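Local atomic coordinates of arylmalonate decarboxylase (Bordetella bronchiseptica, PDB entry 3IXL), a protein that catalyses the decarboxylation of 2-aryl-2-methylmalonates to 2-arylpropionates with release of carbon dioxide. Residues A[10-15]-A[68-73]; A[117-122]-A[178-183]. The protein carries 2 engineered substitutions. All coordinates share one frame; numbering follows the deposited sequence.

Interaction 1: residues A[10-15]-A[68-73]. With PAC (2-phenylacetic acid), chain C.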
ATOM      1  N   GLY A  10     -10.063  10.583  -1.330  1.00  7.12           N
ATOM      2  CA  GLY A  10      -8.986  11.359  -0.737  1.00  6.80           C
ATOM      3  C   GLY A  10      -7.843  10.490  -0.257  1.00  6.30           C
ATOM      4  O   GLY A  10      -8.077   9.411   0.316  1.00  6.28           O
ATOM      5  N   MET A  11      -6.617  10.967  -0.463  1.00  5.66           N
ATOM      6  CA  MET A  11      -5.409  10.202  -0.113  1.00  5.43           C
ATOM      7  C   MET A  11      -4.414  11.043   0.657  1.00  5.90           C
ATOM      8  O   MET A  11      -4.059  12.133   0.220  1.00  6.25           O
ATOM      9  CB  MET A  11      -4.773   9.638  -1.381  1.00  6.06           C
ATOM     10  CG  MET A  11      -5.656   8.576  -2.000  1.00  6.74           C
ATOM     11  SD  MET A  11      -4.956   7.807  -3.460  1.00  7.10           S
ATOM     12  CE  MET A  11      -5.954   6.307  -3.500  1.00  7.45           C
ATOM     13  N   ILE A  12      -3.975  10.537   1.803  1.00  5.60           N
ATOM     14  CA  ILE A  12      -2.909  11.155   2.579  1.00  5.55           C
ATOM     15  C   ILE A  12      -1.610  10.475   2.148  1.00  5.76           C
ATOM     16  O   ILE A  12      -1.489   9.251   2.263  1.00  5.56           O
ATOM     17  CB  ILE A  12      -3.138  10.984   4.094  1.00  5.65           C
ATOM     18  CG1 ILE A  12      -4.498  11.557   4.512  1.00  6.21           C
ATOM     19  CG2 ILE A  12      -2.010  11.669   4.873  1.00  5.94           C
ATOM     20  CD1 ILE A  12      -4.910  11.161   5.917  1.00  7.69           C
ATOM     21  N   VAL A  13      -0.666  11.254   1.617  1.00  5.96           N
ATOM     22  CA  VAL A  13       0.541  10.692   0.994  1.00  6.48           C
ATOM     23  C   VAL A  13       1.814  11.181   1.688  1.00  7.39           C
ATOM     24  O   VAL A  13       1.822  12.276   2.232  1.00  7.02           O
ATOM     25  CB  VAL A  13       0.589  11.006  -0.532  1.00  6.31           C
ATOM     26  CG1 VAL A  13      -0.629  10.418  -1.249  1.00  7.69           C
ATOM     27  CG2 VAL A  13       0.687  12.516  -0.800  1.00  6.51           C
ATOM     28  N   PRO A  14       2.877  10.358   1.724  1.00  7.75           N
ATOM     29  CA  PRO A  14       4.126  10.825   2.353  1.00  8.73           C
ATOM     30  C   PRO A  14       4.801  12.122   1.836  1.00  9.93           C
ATOM     31  O   PRO A  14       5.199  12.941   2.671  1.00  9.68           O
ATOM     32  CB  PRO A  14       5.055   9.603   2.248  1.00  8.81           C
ATOM     33  CG  PRO A  14       4.088   8.434   2.216  1.00  8.95           C
ATOM     34  CD  PRO A  14       2.949   8.929   1.358  1.00  8.49           C
ATOM     35  N   PRO A  15       4.941  12.324   0.507  1.00 10.73           N
ATOM     36  CA  PRO A  15       5.726  13.504   0.100  1.00 11.70           C
ATOM     37  C   PRO A  15       5.042  14.831   0.421  1.00 12.37           C
ATOM     38  O   PRO A  15       3.816  14.913   0.412  1.00 12.61           O
ATOM     39  CB  PRO A  15       5.870  13.325  -1.417  1.00 11.94           C
ATOM     40  CG  PRO A  15       5.549  11.867  -1.676  1.00 12.11           C
ATOM     41  CD  PRO A  15       4.483  11.559  -0.668  1.00 11.02           C
ATOM     42  N   ALA A  68     -15.144  11.472  -0.354  1.00  9.17           N
ATOM     43  CA  ALA A  68     -16.128  10.474   0.086  1.00  9.57           C
ATOM     44  C   ALA A  68     -15.487   9.404   0.968  1.00  9.94           C
ATOM     45  O   ALA A  68     -16.172   8.754   1.763  1.00 11.16           O
ATOM     46  CB  ALA A  68     -16.796   9.827  -1.116  1.00  9.91           C
ATOM     47  N   VAL A  69     -14.181   9.197   0.791  1.00  9.27           N
ATOM     48  CA  VAL A  69     -13.405   8.246   1.591  1.00  9.20           C
ATOM     49  C   VAL A  69     -11.999   8.812   1.736  1.00  8.28           C
ATOM     50  O   VAL A  69     -11.559   9.615   0.899  1.00  8.28           O
ATOM     51  CB  VAL A  69     -13.319   6.854   0.927  1.00 10.06           C
ATOM     52  CG1 VAL A  69     -14.706   6.267   0.663  1.00 12.45           C
ATOM     53  CG2 VAL A  69     -12.560   6.931  -0.340  1.00 10.96           C
ATOM     54  N   VAL A  70     -11.305   8.428   2.805  1.00  6.94           N
ATOM     55  CA  VAL A  70      -9.923   8.847   3.000  1.00  6.93           C
ATOM     56  C   VAL A  70      -9.062   7.621   3.240  1.00  6.40           C
ATOM     57  O   VAL A  70      -9.421   6.758   4.055  1.00  7.02           O
ATOM     58  CB  VAL A  70      -9.793   9.805   4.194  1.00  6.81           C
ATOM     59  CG1 VAL A  70      -8.324  10.078   4.500  1.00  7.59           C
ATOM     60  CG2 VAL A  70     -10.540  11.122   3.894  1.00  7.92           C
ATOM     61  N   SER A  71      -7.944   7.529   2.518  1.00  5.67           N
ATOM     62  CA  SER A  71      -6.957   6.480   2.757  1.00  5.81           C
ATOM     63  C   SER A  71      -5.608   7.070   3.108  1.00  5.95           C
ATOM     64  O   SER A  71      -5.122   7.974   2.422  1.00  5.84           O
ATOM     65  CB  SER A  71      -6.793   5.592   1.524  1.00  5.76           C
ATOM     66  OG  SER A  71      -5.744   4.662   1.767  1.00  7.05           O
ATOM     67  N   LEU A  72      -5.000   6.554   4.169  1.00  5.42           N
ATOM     68  CA  LEU A  72      -3.609   6.854   4.461  1.00  6.08           C
ATOM     69  C   LEU A  72      -2.762   5.963   3.558  1.00  5.52           C
ATOM     70  O   LEU A  72      -2.630   4.755   3.801  1.00  5.60           O
ATOM     71  CB  LEU A  72      -3.286   6.601   5.939  1.00  5.99           C
ATOM     72  CG  LEU A  72      -1.812   6.736   6.328  1.00  7.40           C
ATOM     73  CD1 LEU A  72      -1.263   8.118   5.998  1.00  8.17           C
ATOM     74  CD2 LEU A  72      -1.600   6.454   7.808  1.00  7.95           C
ATOM     75  N   MET A  73      -2.206   6.568   2.510  1.00  5.23           N
ATOM     76  CA  MET A  73      -1.501   5.835   1.463  1.00  5.38           C
ATOM     77  C   MET A  73      -0.011   5.651   1.771  1.00  5.97           C
ATOM     78  O   MET A  73       0.866   6.071   1.005  1.00  6.43           O
ATOM     79  CB  MET A  73      -1.733   6.499   0.108  1.00  5.86           C
ATOM     80  CG  MET A  73      -3.169   6.352  -0.375  1.00  5.47           C
ATOM     81  SD  MET A  73      -3.588   4.692  -0.957  1.00  6.62           S
ATOM     82  CE  MET A  73      -2.732   4.734  -2.544  1.00  7.49           C
TER
HETATM   83  C1  PAC C5000       5.405   2.728   2.406  1.00  7.51           C
HETATM   84  C2  PAC C5000       6.267   3.959   2.198  1.00 10.86           C
HETATM   85  C1' PAC C5000       5.939   4.965   1.114  1.00 10.30           C
HETATM   86  C2' PAC C5000       7.024   5.680   0.598  1.00 11.27           C
HETATM   87  C3' PAC C5000       6.841   6.640  -0.396  1.00 11.25           C
HETATM   88  C4' PAC C5000       5.560   6.896  -0.875  1.00 10.46           C
HETATM   89  C5' PAC C5000       4.467   6.183  -0.367  1.00 11.27           C
HETATM   90  C6' PAC C5000       4.646   5.223   0.634  1.00  9.88           C
HETATM   91  O1  PAC C5000       4.415   2.451   1.672  1.00  6.87           O
HETATM   92  O2  PAC C5000       5.755   1.989   3.370  1.00  8.56           O
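Ile12 O accepts the N-H of Met73 at 2.8 Å, with the donor in the carbonyl plane although the N-H...O angle is only 151°. It is the last of four backbone bonds joining strands 8-13 and 67-72, which run parallel here. Before it, Gly10 N reaches Val69 O, Ser71 N reaches Gly10 O, and Ile12 N reaches Ser71 O at 2.9 Å, straighter at 168°. Gly10, Ser71 and Ile12 each use both N-H and C=O across the pair, while Val70 CA and Met11 CA make C-H contacts to Gly10 O and Ser71 O.

On the sheet face that carries Met11 and Ser71, the two methionines meet. Met11 is extended beyond CG, whereas in Met73 chi2 (-74°) turns SD and chi3 turns CE, so that the bent chain crosses Met11 obliquely with its SD and CE against Met11 CE. CG meets CG between them, and Met11 CE lies 3.7 Å from Met73 CE. Phe216 of helix 211-222 touches both. Ile12 points to the other face, where its two branches separate: CD1 touches Val70 CG1 at 3.9 Å, and CG2 meets Leu72 CD1 at 3.8 Å. Helices 55-64 and 83-97 pack over this face, with Leu62 and Met93 each touching both Ile12 and Val70.

Past the strand ends, Pro14 CD packs on Met73 O at 3.6 Å. Pro14 CG sits above one face of the phenyl ring of 2-phenylacetic acid, directly over the rim atom C5' at 3.4 Å. Met73 immediately precedes the engineered Cys74, another pocket residue. Two neighbouring parallel strands, covered by helices on both faces and delivering their C-terminal loops to a ligand, are characteristic of alpha/beta folds, whose active sites lie at this edge of the sheet.

Interaction 2: residues A[117-122]-A[178-183]; sequences VRRVAL and APDSDG
Val117 lays its CG1 methyl 3.8 Å from Gly183 N and close to Asp182 CB, the Val117 and Asp182 side chains running past each other in opposite directions. Next, Arg118 N donates at 3.0 Å to Asp182 OD2, which accepts it on its anti lone pair, while the Arg118 side chain leads away from the contact. Arg119 N grips the same oxygen at 2.9 Å, almost straight at 177° but from above the carboxylate plane. Asp182 CG stands anti to its own carbonyl carbon (chi1 -61°), on the side of its backbone N, and that N returns a bond to Arg119 O at 2.8 Å; Gly183 N adds a weak one. The Arg119 guanidinium reaches the turn at 178-181 and forms a salt bridge from NH2 to Asp180 OD1 at 2.9 Å, the two flat groups 77° apart. Val120 brings its CA near Gly183 O, and Ala121 N bonds that oxygen at 3.0 Å, beginning the parallel pairing of strands 119-124 and 183-187. Beside Ala121, Ser181 N closes the type I turn on Ala178 O; Ser181 OG adds a second bond to that oxygen and also bonds Thr146 OG1. One carboxylate oxygen therefore collects two successive backbone N-H groups where the strands start, consistent with Asp182 staying ionised, while partly exposed Arg119 and exposed Asp180 share a single bond that meets OD1 from above the carboxylate plane.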
ATOM      1  N   VAL A 117      -4.083 -15.640   0.013  1.00 12.16           N
ATOM      2  CA  VAL A 117      -2.686 -15.736   0.400  1.00 12.19           C
ATOM      3  C   VAL A 117      -2.572 -15.769   1.917  1.00 13.07           C
ATOM      4  O   VAL A 117      -2.939 -14.813   2.591  1.00 14.01           O
ATOM      5  CB  VAL A 117      -1.870 -14.558  -0.182  1.00 11.68           C
ATOM      6  CG1 VAL A 117      -0.416 -14.634   0.267  1.00 11.57           C
ATOM      7  CG2 VAL A 117      -1.954 -14.552  -1.693  1.00 11.12           C
ATOM      8  N   ARG A 118      -2.086 -16.888   2.445  1.00 13.32           N
ATOM      9  CA  ARG A 118      -1.807 -17.022   3.870  1.00 14.13           C
ATOM     10  C   ARG A 118      -0.299 -16.988   4.111  1.00 13.30           C
ATOM     11  O   ARG A 118       0.179 -16.261   4.990  1.00 14.19           O
ATOM     12  CB  ARG A 118      -2.413 -18.326   4.413  1.00 14.93           C
ATOM     13  CG  ARG A 118      -1.952 -18.733   5.810  1.00 19.01           C
ATOM     14  CD  ARG A 118      -2.611 -17.901   6.898  1.00 24.69           C
ATOM     15  NE  ARG A 118      -4.035 -18.208   7.065  1.00 29.27           N
ATOM     16  CZ  ARG A 118      -4.559 -18.839   8.116  1.00 31.44           C
ATOM     17  NH1 ARG A 118      -3.786 -19.240   9.121  1.00 33.11           N
ATOM     18  NH2 ARG A 118      -5.867 -19.067   8.167  1.00 32.33           N
ATOM     19  N   ARG A 119       0.440 -17.773   3.332  1.00 12.45           N
ATOM     20  CA  ARG A 119       1.894 -17.796   3.399  1.00 12.06           C
ATOM     21  C   ARG A 119       2.418 -16.848   2.340  1.00 11.12           C
ATOM     22  O   ARG A 119       2.191 -17.054   1.149  1.00 11.34           O
ATOM     23  CB  ARG A 119       2.415 -19.209   3.156  1.00 12.74           C
ATOM     24  CG  ARG A 119       2.136 -20.147   4.307  1.00 15.30           C
ATOM     25  CD  ARG A 119       2.541 -21.567   3.961  1.00 18.10           C
ATOM     26  NE  ARG A 119       3.874 -21.642   3.361  1.00 19.81           N
ATOM     27  CZ  ARG A 119       5.012 -21.542   4.042  1.00 20.39           C
ATOM     28  NH1 ARG A 119       4.993 -21.360   5.357  1.00 21.89           N
ATOM     29  NH2 ARG A 119       6.172 -21.625   3.409  1.00 21.85           N
ATOM     30  N   VAL A 120       3.113 -15.802   2.786  1.00 10.22           N
ATOM     31  CA  VAL A 120       3.411 -14.674   1.930  1.00  9.47           C
ATOM     32  C   VAL A 120       4.898 -14.348   1.918  1.00  8.82           C
ATOM     33  O   VAL A 120       5.495 -14.091   2.962  1.00  8.99           O
ATOM     34  CB  VAL A 120       2.546 -13.438   2.328  1.00  9.44           C
ATOM     35  CG1 VAL A 120       2.767 -13.009   3.788  1.00  8.84           C
ATOM     36  CG2 VAL A 120       2.762 -12.277   1.344  1.00  9.80           C
ATOM     37  N   ALA A 121       5.494 -14.394   0.729  1.00  8.76           N
ATOM     38  CA  ALA A 121       6.879 -13.978   0.551  1.00  8.54           C
ATOM     39  C   ALA A 121       6.903 -12.452   0.494  1.00  8.39           C
ATOM     40  O   ALA A 121       6.003 -11.843  -0.098  1.00  8.63           O
ATOM     41  CB  ALA A 121       7.448 -14.574  -0.724  1.00  8.79           C
ATOM     42  N   LEU A 122       7.927 -11.847   1.090  1.00  7.53           N
ATOM     43  CA  LEU A 122       8.028 -10.385   1.148  1.00  7.21           C
ATOM     44  C   LEU A 122       9.112  -9.861   0.224  1.00  7.07           C
ATOM     45  O   LEU A 122      10.267 -10.292   0.295  1.00  8.02           O
ATOM     46  CB  LEU A 122       8.339  -9.931   2.578  1.00  7.31           C
ATOM     47  CG  LEU A 122       7.462 -10.454   3.720  1.00  8.83           C
ATOM     48  CD1 LEU A 122       7.895  -9.889   5.084  1.00  9.55           C
ATOM     49  CD2 LEU A 122       5.989 -10.172   3.452  1.00  9.94           C
ATOM     50  N   ALA A 178      11.358 -19.169  -0.716  1.00 16.31           N
ATOM     51  CA  ALA A 178      10.273 -19.941  -0.090  1.00 16.42           C
ATOM     52  C   ALA A 178       9.227 -20.286  -1.157  1.00 16.68           C
ATOM     53  O   ALA A 178       8.139 -19.700  -1.182  1.00 15.97           O
ATOM     54  CB  ALA A 178       9.639 -19.152   1.061  1.00 16.72           C
ATOM     55  N   PRO A 179       9.559 -21.236  -2.055  1.00 16.62           N
ATOM     56  CA  PRO A 179       8.755 -21.471  -3.263  1.00 16.99           C
ATOM     57  C   PRO A 179       7.434 -22.211  -3.053  1.00 16.79           C
ATOM     58  O   PRO A 179       6.716 -22.450  -4.024  1.00 17.43           O
ATOM     59  CB  PRO A 179       9.703 -22.273  -4.162  1.00 17.02           C
ATOM     60  CG  PRO A 179      10.607 -22.975  -3.217  1.00 17.33           C
ATOM     61  CD  PRO A 179      10.729 -22.135  -1.983  1.00 17.28           C
ATOM     62  N   ASP A 180       7.111 -22.565  -1.809  1.00 16.39           N
ATOM     63  CA  ASP A 180       5.795 -23.113  -1.501  1.00 16.67           C
ATOM     64  C   ASP A 180       4.881 -22.062  -0.863  1.00 16.42           C
ATOM     65  O   ASP A 180       3.878 -22.396  -0.231  1.00 17.11           O
ATOM     66  CB  ASP A 180       5.901 -24.382  -0.637  1.00 17.19           C
ATOM     67  CG  ASP A 180       6.535 -24.128   0.717  1.00 18.82           C
ATOM     68  OD1 ASP A 180       6.991 -22.994   0.980  1.00 20.33           O
ATOM     69  OD2 ASP A 180       6.583 -25.078   1.529  1.00 21.73           O
ATOM     70  N   SER A 181       5.240 -20.789  -1.037  1.00 14.97           N
ATOM     71  CA  SER A 181       4.409 -19.669  -0.581  1.00 13.41           C
ATOM     72  C   SER A 181       3.164 -19.509  -1.459  1.00 12.69           C
ATOM     73  O   SER A 181       3.149 -19.943  -2.617  1.00 12.49           O
ATOM     74  CB  SER A 181       5.221 -18.368  -0.592  1.00 13.11           C
ATOM     75  OG  SER A 181       6.313 -18.430   0.312  1.00 13.38           O
ATOM     76  N   ASP A 182       2.125 -18.883  -0.909  1.00 11.73           N
ATOM     77  CA  ASP A 182       0.862 -18.690  -1.633  1.00 11.45           C
ATOM     78  C   ASP A 182       0.903 -17.480  -2.556  1.00 10.79           C
ATOM     79  O   ASP A 182       0.146 -17.406  -3.516  1.00 11.44           O
ATOM     80  CB  ASP A 182      -0.309 -18.488  -0.663  1.00 11.87           C
ATOM     81  CG  ASP A 182      -0.543 -19.662   0.256  1.00 12.85           C
ATOM     82  OD1 ASP A 182      -0.359 -20.820  -0.184  1.00 15.57           O
ATOM     83  OD2 ASP A 182      -0.946 -19.421   1.415  1.00 13.17           O
ATOM     84  N   GLY A 183       1.765 -16.520  -2.238  1.00  9.66           N
ATOM     85  CA  GLY A 183       1.807 -15.268  -2.982  1.00  8.61           C
ATOM     86  C   GLY A 183       2.900 -14.375  -2.456  1.00  7.98           C
ATOM     87  O   GLY A 183       3.670 -14.760  -1.581  1.00  8.31           O
TER

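From the N terminus, the chain leaves strand 8-13, forms strand 33-37 and helices 45-51 and 55-64, and returns at 67-72, where interaction 1 closes the first loop. Interaction 2 opens only afterwards: strand 119-124 leads through helix 128-140, strand 144-145 and helices 156-160 and 164-176 to 183-187. The two loops therefore follow in series, neither nested nor crossed. Each joins the two central strands of its own four-stranded parallel sheet, and both sheets have the order 2-1-3-4. The contacts lie on opposite sides of the chain's centre, nearest atoms about 17 Å apart. The 2-phenylacetic acid pocket draws residues from both halves, among them Pro14 and Met73, Tyr126 and Gly189.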